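Local coordinates for allantoicase (Saccharomyces cerevisiae, PDB 1SG3), which catalyses the hydrolysis of allantoate to (S)-ureidoglycolate and urea, a step that lets yeast use purines as a secondary nitrogen source, at residues F258-I263 with V313-K318; P242-W247 with I330-V335; K19-D24 with G204-K209; G271-F276 with S304-D309; T278-L283 with G295-L300. All coordinates share one frame; numbering follows the deposited sequence.

Interaction 1: residues F258-I263 with V313-K318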
# COMPACT_ATOMS: atom_id res chain seq x y z
N PHE A 258 -3.45 21.36 50.23
CA PHE A 258 -3.33 22.58 49.46
C PHE A 258 -3.21 22.26 47.97
O PHE A 258 -2.28 21.56 47.55
CB PHE A 258 -2.12 23.40 49.92
CG PHE A 258 -1.89 24.65 49.11
CD1 PHE A 258 -2.86 25.65 49.07
CD2 PHE A 258 -0.74 24.81 48.34
CE1 PHE A 258 -2.68 26.80 48.28
CE2 PHE A 258 -0.54 25.94 47.54
CZ PHE A 258 -1.52 26.94 47.51
N ILE A 259 -4.16 22.75 47.18
CA ILE A 259 -4.17 22.54 45.74
C ILE A 259 -3.79 23.84 45.06
O ILE A 259 -4.57 24.79 45.06
CB ILE A 259 -5.57 22.13 45.23
CG1 ILE A 259 -5.99 20.78 45.82
CG2 ILE A 259 -5.56 22.04 43.71
CD1 ILE A 259 -7.37 20.35 45.40
N GLU A 260 -2.60 23.89 44.48
CA GLU A 260 -2.19 25.11 43.81
C GLU A 260 -2.89 25.31 42.49
O GLU A 260 -3.63 26.28 42.31
CB GLU A 260 -0.68 25.13 43.58
CG GLU A 260 -0.23 26.36 42.82
CD GLU A 260 1.27 26.47 42.71
OE1 GLU A 260 1.90 25.55 42.14
OE2 GLU A 260 1.83 27.48 43.20
N LYS A 261 -2.68 24.39 41.55
CA LYS A 261 -3.30 24.52 40.23
C LYS A 261 -3.83 23.22 39.65
O LYS A 261 -3.30 22.14 39.90
CB LYS A 261 -2.30 25.12 39.24
CG LYS A 261 -1.11 24.21 38.97
CD LYS A 261 -0.42 24.59 37.68
CE LYS A 261 0.76 25.52 37.90
NZ LYS A 261 1.93 24.78 38.45
N ILE A 262 -4.91 23.33 38.87
CA ILE A 262 -5.49 22.18 38.22
C ILE A 262 -5.35 22.45 36.73
O ILE A 262 -5.71 23.53 36.24
CB ILE A 262 -6.97 22.01 38.56
CG1 ILE A 262 -7.12 21.54 40.00
CG2 ILE A 262 -7.60 20.99 37.61
CD1 ILE A 262 -8.55 21.41 40.45
N ILE A 263 -4.81 21.47 36.01
CA ILE A 263 -4.62 21.61 34.57
C ILE A 263 -5.49 20.63 33.81
O ILE A 263 -5.53 19.45 34.15
CB ILE A 263 -3.16 21.32 34.19
CG1 ILE A 263 -2.25 22.41 34.76
CG2 ILE A 263 -3.04 21.22 32.68
CD1 ILE A 263 -0.77 22.14 34.54
N VAL A 313 -4.99 26.16 32.24
CA VAL A 313 -4.49 26.17 33.62
C VAL A 313 -5.34 26.98 34.60
O VAL A 313 -5.55 28.18 34.43
CB VAL A 313 -3.05 26.71 33.69
CG1 VAL A 313 -2.48 26.45 35.06
CG2 VAL A 313 -2.20 26.09 32.61
N TYR A 314 -5.80 26.31 35.65
CA TYR A 314 -6.62 26.96 36.66
C TYR A 314 -5.89 27.07 38.00
O TYR A 314 -5.60 26.05 38.64
CB TYR A 314 -7.92 26.17 36.85
CG TYR A 314 -8.72 26.01 35.58
CD1 TYR A 314 -8.66 24.83 34.84
CD2 TYR A 314 -9.49 27.05 35.10
CE1 TYR A 314 -9.37 24.69 33.64
CE2 TYR A 314 -10.20 26.93 33.91
CZ TYR A 314 -10.14 25.76 33.18
OH TYR A 314 -10.85 25.68 32.01
N GLU A 315 -5.59 28.30 38.40
CA GLU A 315 -4.92 28.55 39.67
C GLU A 315 -5.97 28.47 40.77
O GLU A 315 -6.92 29.25 40.79
CB GLU A 315 -4.30 29.95 39.67
CG GLU A 315 -3.36 30.23 38.51
CD GLU A 315 -2.02 29.53 38.65
OE1 GLU A 315 -1.94 28.57 39.46
OE2 GLU A 315 -1.06 29.94 37.96
N ILE A 316 -5.82 27.51 41.67
CA ILE A 316 -6.78 27.33 42.76
C ILE A 316 -6.28 28.07 44.00
O ILE A 316 -7.00 28.89 44.58
CB ILE A 316 -6.94 25.83 43.12
CG1 ILE A 316 -7.42 25.04 41.90
CG2 ILE A 316 -7.92 25.67 44.27
CD1 ILE A 316 -8.77 25.49 41.35
N ARG A 317 -5.05 27.78 44.41
CA ARG A 317 -4.45 28.40 45.58
C ARG A 317 -5.41 28.30 46.76
O ARG A 317 -5.58 29.25 47.52
CB ARG A 317 -4.14 29.87 45.30
CG ARG A 317 -3.08 30.10 44.24
CD ARG A 317 -1.74 29.50 44.65
NE ARG A 317 -0.64 30.04 43.85
CZ ARG A 317 -0.04 31.20 44.09
NH1 ARG A 317 -0.42 31.96 45.11
NH2 ARG A 317 0.94 31.62 43.29
N LYS A 318 -6.04 27.14 46.91
CA LYS A 318 -6.98 26.93 48.00
C LYS A 318 -6.57 25.73 48.86
O LYS A 318 -5.91 24.80 48.40
CB LYS A 318 -8.40 26.70 47.45
CG LYS A 318 -8.92 27.81 46.52
CD LYS A 318 -8.93 29.19 47.19
CE LYS A 318 -9.65 30.24 46.32
NZ LYS A 318 -9.65 31.63 46.90

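Interaction 2: residues P242-W247 with I330-V335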
# COMPACT_ATOMS: atom_id res chain seq x y z
N PRO A 242 -30.41 17.58 26.09
CA PRO A 242 -30.10 18.87 26.72
C PRO A 242 -29.61 18.67 28.14
O PRO A 242 -30.03 17.73 28.84
CB PRO A 242 -31.43 19.61 26.66
CG PRO A 242 -32.10 19.02 25.48
CD PRO A 242 -31.81 17.55 25.64
N GLY A 243 -28.72 19.56 28.57
CA GLY A 243 -28.17 19.46 29.91
C GLY A 243 -27.38 18.17 30.10
O GLY A 243 -27.15 17.74 31.23
N HIS A 244 -26.98 17.54 29.00
CA HIS A 244 -26.20 16.30 29.09
C HIS A 244 -24.76 16.64 29.43
O HIS A 244 -24.26 17.71 29.06
CB HIS A 244 -26.22 15.54 27.77
CG HIS A 244 -25.32 14.34 27.76
ND1 HIS A 244 -25.71 13.11 28.25
CD2 HIS A 244 -24.05 14.19 27.34
CE1 HIS A 244 -24.72 12.25 28.12
NE2 HIS A 244 -23.69 12.88 27.57
N THR A 245 -24.10 15.73 30.14
CA THR A 245 -22.71 15.93 30.53
C THR A 245 -22.00 14.58 30.68
O THR A 245 -22.62 13.52 30.65
CB THR A 245 -22.60 16.68 31.88
OG1 THR A 245 -23.03 15.81 32.94
CG2 THR A 245 -23.48 17.92 31.88
N ASP A 246 -20.68 14.64 30.83
CA ASP A 246 -19.87 13.44 31.05
C ASP A 246 -18.90 13.78 32.18
O ASP A 246 -18.52 14.94 32.37
CB ASP A 246 -19.10 13.05 29.79
CG ASP A 246 -19.93 12.19 28.86
OD1 ASP A 246 -20.31 11.06 29.26
OD2 ASP A 246 -20.22 12.63 27.72
N TRP A 247 -18.51 12.76 32.93
CA TRP A 247 -17.63 12.99 34.05
C TRP A 247 -16.73 11.81 34.37
O TRP A 247 -17.01 10.68 34.00
CB TRP A 247 -18.46 13.34 35.28
CG TRP A 247 -19.64 12.45 35.44
CD1 TRP A 247 -20.88 12.63 34.90
CD2 TRP A 247 -19.66 11.17 36.08
NE1 TRP A 247 -21.68 11.54 35.17
CE2 TRP A 247 -20.95 10.63 35.89
CE3 TRP A 247 -18.72 10.43 36.80
CZ2 TRP A 247 -21.33 9.38 36.38
CZ3 TRP A 247 -19.08 9.18 37.29
CH2 TRP A 247 -20.38 8.67 37.08
N ILE A 330 -18.68 19.04 29.28
CA ILE A 330 -20.00 19.49 28.87
C ILE A 330 -20.03 20.01 27.44
O ILE A 330 -19.20 20.83 27.06
CB ILE A 330 -20.50 20.62 29.80
CG1 ILE A 330 -20.47 20.14 31.25
CG2 ILE A 330 -21.90 21.02 29.40
CD1 ILE A 330 -20.35 21.26 32.24
N PRO A 331 -20.96 19.50 26.62
CA PRO A 331 -21.96 18.48 26.95
C PRO A 331 -21.34 17.10 26.81
O PRO A 331 -21.93 16.09 27.17
CB PRO A 331 -23.04 18.71 25.90
CG PRO A 331 -22.22 19.11 24.69
CD PRO A 331 -21.24 20.10 25.30
N ASP A 332 -20.13 17.08 26.27
CA ASP A 332 -19.36 15.86 26.01
C ASP A 332 -18.12 16.31 25.26
O ASP A 332 -17.96 17.50 24.99
CB ASP A 332 -20.15 14.91 25.12
CG ASP A 332 -20.68 15.58 23.85
OD1 ASP A 332 -21.92 15.72 23.73
OD2 ASP A 332 -19.87 15.99 22.99
N GLY A 333 -17.24 15.37 24.92
CA GLY A 333 -16.04 15.76 24.20
C GLY A 333 -14.83 14.91 24.49
O GLY A 333 -14.94 13.76 24.92
N GLY A 334 -13.65 15.48 24.24
CA GLY A 334 -12.42 14.74 24.47
C GLY A 334 -11.37 15.50 25.27
O GLY A 334 -11.07 16.67 25.00
N VAL A 335 -10.80 14.83 26.26
CA VAL A 335 -9.78 15.46 27.09
C VAL A 335 -8.57 14.55 27.12
O VAL A 335 -8.70 13.33 27.14
CB VAL A 335 -10.30 15.67 28.51
CG1 VAL A 335 -9.22 16.33 29.35
CG2 VAL A 335 -11.56 16.53 28.48

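Interaction 3: residues K19-D24 with G204-K209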
# COMPACT_ATOMS: atom_id res chain seq x y z
N LYS A 19 -11.84 -1.38 45.29
CA LYS A 19 -11.37 -1.86 46.58
C LYS A 19 -9.86 -1.82 46.81
O LYS A 19 -9.42 -1.63 47.94
CB LYS A 19 -11.86 -3.28 46.86
CG LYS A 19 -13.25 -3.35 47.49
CD LYS A 19 -13.28 -2.65 48.86
CE LYS A 19 -14.69 -2.62 49.46
NZ LYS A 19 -14.72 -2.04 50.84
N ASN A 20 -9.07 -1.99 45.75
CA ASN A 20 -7.61 -1.98 45.92
C ASN A 20 -6.84 -0.85 45.22
O ASN A 20 -5.61 -0.87 45.21
CB ASN A 20 -7.02 -3.32 45.47
CG ASN A 20 -7.30 -4.44 46.46
OD1 ASN A 20 -6.69 -4.49 47.53
ND2 ASN A 20 -8.21 -5.33 46.10
N LYS A 21 -7.55 0.12 44.64
CA LYS A 21 -6.92 1.25 43.94
C LYS A 21 -5.68 0.81 43.17
O LYS A 21 -4.60 1.36 43.38
CB LYS A 21 -6.50 2.35 44.93
CG LYS A 21 -7.48 2.62 46.05
CD LYS A 21 -8.84 3.09 45.53
CE LYS A 21 -9.81 3.22 46.69
NZ LYS A 21 -9.78 1.98 47.53
N ALA A 22 -5.83 -0.17 42.28
CA ALA A 22 -4.70 -0.65 41.51
C ALA A 22 -4.79 -0.31 40.02
O ALA A 22 -5.85 0.05 39.51
CB ALA A 22 -4.54 -2.15 41.69
N VAL A 23 -3.66 -0.45 39.34
CA VAL A 23 -3.56 -0.15 37.91
C VAL A 23 -2.66 -1.16 37.18
O VAL A 23 -1.90 -1.91 37.79
CB VAL A 23 -3.03 1.29 37.72
CG1 VAL A 23 -2.33 1.43 36.39
CG2 VAL A 23 -4.19 2.27 37.82
N ASP A 24 -2.77 -1.20 35.86
CA ASP A 24 -1.94 -2.11 35.08
C ASP A 24 -0.53 -1.55 35.04
O ASP A 24 -0.13 -0.90 34.08
CB ASP A 24 -2.52 -2.25 33.68
CG ASP A 24 -1.63 -3.05 32.77
OD1 ASP A 24 -0.64 -3.64 33.26
OD2 ASP A 24 -1.93 -3.08 31.56
N GLY A 204 0.10 7.17 42.47
CA GLY A 204 -0.92 6.36 43.12
C GLY A 204 -2.37 6.69 42.82
O GLY A 204 -3.27 6.09 43.40
N ALA A 205 -2.61 7.65 41.93
CA ALA A 205 -3.98 8.00 41.58
C ALA A 205 -4.53 6.97 40.61
O ALA A 205 -3.79 6.34 39.86
CB ALA A 205 -4.03 9.38 40.95
N VAL A 206 -5.84 6.81 40.62
CA VAL A 206 -6.49 5.86 39.73
C VAL A 206 -7.87 6.38 39.35
O VAL A 206 -8.48 7.16 40.09
CB VAL A 206 -6.61 4.46 40.42
CG1 VAL A 206 -7.16 4.61 41.82
CG2 VAL A 206 -7.52 3.55 39.63
N ALA A 207 -8.34 5.99 38.16
CA ALA A 207 -9.66 6.39 37.68
C ALA A 207 -10.62 5.45 38.35
O ALA A 207 -10.42 4.23 38.31
CB ALA A 207 -9.73 6.22 36.18
N LEU A 208 -11.66 5.99 38.97
CA LEU A 208 -12.63 5.16 39.68
C LEU A 208 -13.88 4.84 38.92
O LEU A 208 -14.16 3.69 38.61
CB LEU A 208 -13.00 5.81 41.01
CG LEU A 208 -11.92 5.63 42.07
CD1 LEU A 208 -12.38 6.26 43.38
CD2 LEU A 208 -11.64 4.14 42.25
N LYS A 209 -14.67 5.87 38.63
CA LYS A 209 -15.89 5.66 37.89
C LYS A 209 -15.97 6.70 36.81
O LYS A 209 -15.16 7.63 36.78
CB LYS A 209 -17.09 5.73 38.84
CG LYS A 209 -17.04 4.61 39.86
CD LYS A 209 -18.29 4.46 40.70
CE LYS A 209 -18.15 3.24 41.63
NZ LYS A 209 -19.37 2.96 42.45
O HOH W 1 -3.31 3.78 45.34

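Interaction 4: residues G271-F276 with S304-D309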
# COMPACT_ATOMS: atom_id res chain seq x y z
N GLY A 271 -11.60 19.21 17.13
CA GLY A 271 -12.95 19.44 16.68
C GLY A 271 -13.99 18.77 17.55
O GLY A 271 -15.19 18.90 17.30
N ASN A 272 -13.54 18.07 18.58
CA ASN A 272 -14.47 17.38 19.45
C ASN A 272 -14.17 17.58 20.92
O ASN A 272 -14.62 16.80 21.77
CB ASN A 272 -14.50 15.90 19.09
CG ASN A 272 -13.17 15.22 19.30
OD1 ASN A 272 -12.13 15.70 18.86
ND2 ASN A 272 -13.20 14.07 19.95
N PHE A 273 -13.41 18.63 21.22
CA PHE A 273 -13.07 18.95 22.60
C PHE A 273 -14.33 19.49 23.26
O PHE A 273 -15.21 20.00 22.58
CB PHE A 273 -11.95 19.99 22.67
CG PHE A 273 -12.26 21.26 21.96
CD1 PHE A 273 -12.79 22.34 22.66
CD2 PHE A 273 -12.03 21.39 20.59
CE1 PHE A 273 -13.09 23.54 22.00
CE2 PHE A 273 -12.32 22.58 19.93
CZ PHE A 273 -12.85 23.65 20.63
N PRO A 274 -14.43 19.38 24.59
CA PRO A 274 -15.61 19.87 25.30
C PRO A 274 -15.86 21.36 25.14
O PRO A 274 -14.94 22.12 24.84
CB PRO A 274 -15.34 19.48 26.75
CG PRO A 274 -13.84 19.51 26.82
CD PRO A 274 -13.42 18.87 25.53
N GLN A 275 -17.11 21.76 25.34
CA GLN A 275 -17.48 23.16 25.23
C GLN A 275 -17.21 23.90 26.54
O GLN A 275 -16.87 25.08 26.53
CB GLN A 275 -18.95 23.28 24.84
CG GLN A 275 -19.46 24.71 24.84
CD GLN A 275 -20.78 24.84 24.12
OE1 GLN A 275 -21.69 24.04 24.33
NE2 GLN A 275 -20.89 25.87 23.29
N PHE A 276 -17.38 23.20 27.67
CA PHE A 276 -17.13 23.73 29.01
C PHE A 276 -16.68 22.57 29.90
O PHE A 276 -16.94 21.41 29.59
CB PHE A 276 -18.39 24.29 29.67
CG PHE A 276 -19.10 25.34 28.90
CD1 PHE A 276 -20.31 25.05 28.27
CD2 PHE A 276 -18.60 26.63 28.83
CE1 PHE A 276 -21.02 26.04 27.60
CE2 PHE A 276 -19.29 27.64 28.15
CZ PHE A 276 -20.51 27.34 27.53
N SER A 304 -16.12 26.60 32.69
CA SER A 304 -15.11 27.38 32.00
C SER A 304 -15.07 26.95 30.55
O SER A 304 -14.92 25.77 30.25
CB SER A 304 -13.75 27.17 32.67
OG SER A 304 -13.83 27.52 34.04
N LYS A 305 -15.26 27.91 29.66
CA LYS A 305 -15.24 27.62 28.24
C LYS A 305 -13.85 27.08 27.95
O LYS A 305 -12.86 27.65 28.38
CB LYS A 305 -15.51 28.89 27.43
CG LYS A 305 -15.81 28.64 25.94
CD LYS A 305 -16.10 29.92 25.16
CE LYS A 305 -17.40 30.59 25.62
NZ LYS A 305 -17.63 31.91 24.94
N THR A 306 -13.79 25.96 27.23
CA THR A 306 -12.51 25.36 26.89
C THR A 306 -12.22 25.50 25.41
O THR A 306 -13.13 25.68 24.60
CB THR A 306 -12.48 23.85 27.26
OG1 THR A 306 -13.71 23.23 26.86
CG2 THR A 306 -12.29 23.66 28.76
N GLY A 307 -10.93 25.44 25.07
CA GLY A 307 -10.50 25.55 23.69
C GLY A 307 -9.84 24.28 23.20
O GLY A 307 -9.65 23.34 23.98
N PRO A 308 -9.47 24.21 21.92
CA PRO A 308 -8.83 23.03 21.35
C PRO A 308 -7.32 22.92 21.52
O PRO A 308 -6.60 23.93 21.48
CB PRO A 308 -9.21 23.11 19.88
CG PRO A 308 -9.17 24.59 19.63
CD PRO A 308 -9.85 25.16 20.86
N ASP A 309 -6.85 21.69 21.72
CA ASP A 309 -5.42 21.40 21.83
C ASP A 309 -4.65 22.29 22.82
O ASP A 309 -3.50 22.62 22.58
CB ASP A 309 -4.82 21.54 20.43
CG ASP A 309 -3.49 20.84 20.29
OD1 ASP A 309 -2.49 21.32 20.87
OD2 ASP A 309 -3.45 19.80 19.59
O HOH W 2 -15.97 25.81 24.32

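Interaction 5: residues T278-L283 with G295-L300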
# COMPACT_ATOMS: atom_id res chain seq x y z
N THR A 278 -15.81 21.68 34.41
CA THR A 278 -15.87 22.13 35.81
C THR A 278 -15.21 21.03 36.63
O THR A 278 -15.39 19.85 36.33
CB THR A 278 -17.35 22.32 36.36
OG1 THR A 278 -17.90 21.05 36.73
CG2 THR A 278 -18.26 22.99 35.32
N VAL A 279 -14.43 21.40 37.63
CA VAL A 279 -13.81 20.38 38.47
C VAL A 279 -14.39 20.48 39.88
O VAL A 279 -14.68 21.57 40.37
CB VAL A 279 -12.27 20.53 38.54
CG1 VAL A 279 -11.68 19.48 39.43
CG2 VAL A 279 -11.66 20.41 37.15
N GLU A 280 -14.58 19.33 40.51
CA GLU A 280 -15.12 19.27 41.86
C GLU A 280 -14.25 18.43 42.78
O GLU A 280 -13.42 17.64 42.33
CB GLU A 280 -16.54 18.73 41.82
CG GLU A 280 -17.53 19.74 41.30
CD GLU A 280 -18.95 19.20 41.22
OE1 GLU A 280 -19.87 20.02 41.00
OE2 GLU A 280 -19.14 17.96 41.36
N GLY A 281 -14.44 18.60 44.08
CA GLY A 281 -13.66 17.86 45.04
C GLY A 281 -14.51 17.23 46.12
O GLY A 281 -15.49 17.80 46.56
N CYS A 282 -14.11 16.04 46.55
CA CYS A 282 -14.83 15.31 47.58
C CYS A 282 -13.84 14.67 48.56
O CYS A 282 -12.70 14.37 48.21
CB CYS A 282 -15.68 14.24 46.91
SG CYS A 282 -16.45 13.05 48.02
N LEU A 283 -14.29 14.47 49.80
CA LEU A 283 -13.45 13.85 50.82
C LEU A 283 -14.08 12.57 51.36
O LEU A 283 -15.27 12.54 51.68
CB LEU A 283 -13.19 14.83 51.97
CG LEU A 283 -12.37 14.31 53.15
CD1 LEU A 283 -11.03 13.78 52.68
CD2 LEU A 283 -12.18 15.42 54.16
N GLY A 295 -18.12 13.12 51.28
CA GLY A 295 -19.55 13.07 51.05
C GLY A 295 -20.02 14.14 50.08
O GLY A 295 -20.50 13.82 48.99
N THR A 296 -19.89 15.40 50.47
CA THR A 296 -20.33 16.49 49.60
C THR A 296 -19.25 16.87 48.60
O THR A 296 -18.06 16.82 48.91
CB THR A 296 -20.72 17.76 50.39
OG1 THR A 296 -19.54 18.37 50.93
CG2 THR A 296 -21.67 17.42 51.53
N TRP A 297 -19.68 17.26 47.40
CA TRP A 297 -18.75 17.68 46.37
C TRP A 297 -18.65 19.19 46.41
O TRP A 297 -19.64 19.88 46.64
CB TRP A 297 -19.21 17.22 44.98
CG TRP A 297 -19.11 15.74 44.78
CD1 TRP A 297 -20.04 14.80 45.11
CD2 TRP A 297 -17.98 15.02 44.25
NE1 TRP A 297 -19.57 13.54 44.82
CE2 TRP A 297 -18.31 13.65 44.29
CE3 TRP A 297 -16.74 15.40 43.75
CZ2 TRP A 297 -17.43 12.66 43.85
CZ3 TRP A 297 -15.86 14.42 43.31
CH2 TRP A 297 -16.21 13.06 43.36
N VAL A 298 -17.44 19.69 46.19
CA VAL A 298 -17.19 21.12 46.21
C VAL A 298 -16.60 21.55 44.89
O VAL A 298 -15.74 20.87 44.35
CB VAL A 298 -16.20 21.48 47.32
CG1 VAL A 298 -15.94 22.97 47.33
CG2 VAL A 298 -16.74 21.00 48.66
N GLU A 299 -17.08 22.68 44.37
CA GLU A 299 -16.60 23.20 43.09
C GLU A 299 -15.19 23.74 43.28
O GLU A 299 -14.92 24.45 44.26
CB GLU A 299 -17.52 24.33 42.61
CG GLU A 299 -17.64 24.46 41.09
CD GLU A 299 -18.62 23.45 40.47
OE1 GLU A 299 -18.59 23.25 39.23
OE2 GLU A 299 -19.44 22.87 41.21
N LEU A 300 -14.29 23.39 42.37
CA LEU A 300 -12.90 23.85 42.42
C LEU A 300 -12.62 24.73 41.21
O LEU A 300 -11.81 25.65 41.27
CB LEU A 300 -11.96 22.65 42.45
CG LEU A 300 -11.98 21.84 43.75
CD1 LEU A 300 -11.14 20.57 43.60
CD2 LEU A 300 -11.46 22.70 44.88

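Interaction 1: residues F258-I263 with V313-K318
I262 and Y314 are bound to each other backbone to backbone, as an antiparallel hydrogen-bonded pair. I262 N gives its hydrogen to Y314 O at 2.8 Å, and Y314 N returns one to I262 O. At the far end I259 N binds K318 O at 3.0 Å; the return bond from K318 N is weak. Between these pairs the register slips by one. E260 O spans the slip: it accepts from I316 N at 2.6 Å and from R317 N at 2.9 Å. The irregularity is a beta bulge.

Apolar contacts fill one face. I316 CG1 touches I259 CG2 and I262 CG1, both at 4.0 Å, and V301 packs on I262 and I316. On the other face I263 and V313 lie side by side, CG1 to CG1.

Charges run beside the bulge. E260 is extended, with CG anti to the backbone N (chi1 177°), and lies alongside R317. Its OE2 makes a long salt bridge to R317 NE, 3.6 Å, and OE1 a long one to K261 NZ. K261 also forms a cation-pi contact with W341.

Backbone bonds and buried isoleucines therefore hold the pair, while the long ion pairs probably add little.

Interaction 2: residues P242-W247 with I330-V335
T245 and P331 bring the two backbones nearest, CA to CA 4.5 Å, yet no hydrogen bond joins the segments; P331 follows a cis peptide, and its CA lies 3.2 Å from H244 O, while T245 CA meets P331 O at 3.5 Å, both as CA-H...O contacts.

Among the side chains, T245 and I330 lie side by side and point the same way. T245 CG2 touches I330 CG1 at 3.8 Å. D246 and D332 meet through a carbon: D246 OD2 rests 3.5 Å from D332 CB, with the carboxylate planes 61° apart. The acid oxygens D246 OD2 and D332 OD1 are 5.3 Å apart, and each group has its own partners. D246 OD1 is bonded to S211 OG, and D246 OD2 to T236 OG1. H244 NE2 adds a weak bond to that same OD2. D332 OD1 is bonded to S239 OG, while D332 OD2 forms a salt bridge to R75 of a second subunit. The polar ends of both buried aspartates are thus satisfied.

T236 OG1 also binds G333 N, which ties the two segments together. The arrangement is that of two loops at the end of a jelly roll, one of them crossing between its sheets, here carried to a subunit interface of the hexamer.

Interaction 3: residues K19-D24 with G204-K209
V206 is the residue of 204-209 that carries this contact, touching K21, A22 and V23 in turn. The segment begins with G204, which meets 19-24 through a water. That water donates to G204 O at 3.0 Å and, weakly, to K21 O. No direct hydrogen bond crosses.

V206 comes next and points toward 19-24. Its CG1 stands between the backbone N and the carbonyl carbon (chi1 48°), and this branch reaches K21 CB at 3.9 Å. The second branch, CG2, lies 4.0 Å from V23 CG2 and also rests near A22 O. The two valines run past one another, methyl beside methyl. I17 of helix 9-18 packs on V206 as well. With an alanine here both branches would be gone, and K21 CB and V23 CG2 would probably lose their apolar partner, opening a gap between the segments.

L208 ends the contact. Its CD2 approaches K21 CD at 4.4 Å, a loose touch of aliphatic chains. I17 and Q251 also pack on L208. The K21 chain is bent, and its NZ is bonded to S18 O, away from L208.

Backbone bonds tie V206 to Q251 and L208 to V249 of strand 246-251; strand 206-210 is the outermost of this sheet within the chain. V23 is likewise bonded to G182 in a different sheet. The contact is thus packing between the two halves of the repeated jelly roll, with the end of helix 9-18 beside it.

Interaction 4: residues G271-F276 with S304-D309
Q275 O is gripped by two donors, T306 N at 3.3 Å and a water at 2.5 Å. The T306 N donor stands above the carbonyl plane, 55° out of it. The same water donates to T306 O at 2.9 Å and so closes a bridge. K305 CA adds a CA-H...O contact to Q275 O. A second bond runs from T306 OG1 to P274 O, 2.6 Å, again from above the carbonyl plane. T306 turns OG1 between its backbone N and carbonyl carbon (chi1 44°), which aims the hydroxyl at that oxygen.

F273 lays one ring face against the G307-P308 peptide. P308 N sits over the ring centre, 3.6 Å above its plane, and T306 O lies at the ring edge. At the other end F276 and K305 form an antiparallel non-hydrogen-bonded pair. F276 CA meets S304 O at 3.3 Å, while the F276 ring turns its edge to the backbone of S304 and brings CD2 to K305 CA at 3.6 Å.

Opposite I330 of strand 324-330, Q275 and F276 share one place, a classic beta bulge. N272 and Q275 pack on R75 and E78 of a second subunit. Here strands 276-282 and 298-305 of the jelly roll run out into loops at a subunit interface.

Interaction 5: residues T278-L283 with G295-L300
C282 and W297 meet as a methylene over a ring face. C282 CB sits 3.4 Å from the centroid of the six-membered ring, 7° off the normal, a CH-pi contact. C282 SG is anti to the backbone N (chi1 171°), and from there it too lies over the ring, 4.4 Å from the centroid. W297 holds CG beside its own backbone N (chi1 -70°) with the ring turned broadside to C282. K326 makes a cation-pi contact with the same ring.

E280 is extended beyond CG and crosses W297 at about a right angle. Its OE2 is 3.7 Å from W297 CB, and K326 offers it a long, weak ion pair. E299 bends at chi2 and swings back toward the first segment. Its OE1 comes 3.3 Å from T278 CB. Its OE2 brings like charge near E280 OE1, with the carboxylate planes nearly perpendicular; K326 is likely to offset part of this. L300 points toward the first segment, and its CD1 touches V279 CG1 at 4.3 Å.

If W297 were an alanine, C282 CB would probably lose its aromatic cover and K326 its cation-pi partner.

The backbone holds these groups in register. G281 and V298 exchange two bonds, G281 N to V298 O at 2.6 Å and V298 N to G281 O at 2.7 Å, while L300 N binds V279 O. Strand 276-282 lies between strand 324-330 and the outermost strand 298-305. V279 of this strand and L300 of the other segment both pack on I262 of strand 258-265 in another sheet.

How the interactions relate
Interactions 1, 2, 4 and 5 all lie in the second allantoicase repeat, whereas interaction 3 joins that repeat to residues near the N-terminus. Interactions 1 and 5 belong to different sheets and pack together: I262 CD1 is 3.8 Å from V279 CG1, and the centres of the two contacts are about 13 Å apart. Y314 of interaction 1 also touches S304 and T306 of interaction 4. Interactions 2 and 4 are closest, with centres about 10 Å apart; I330 O and Q275 N, 2.9 Å apart, probably form a hydrogen bond. Both reach the second subunit. Interactions 4 and 5 share strand 298-305. Interaction 3 meets interaction 2 through W247 and K209.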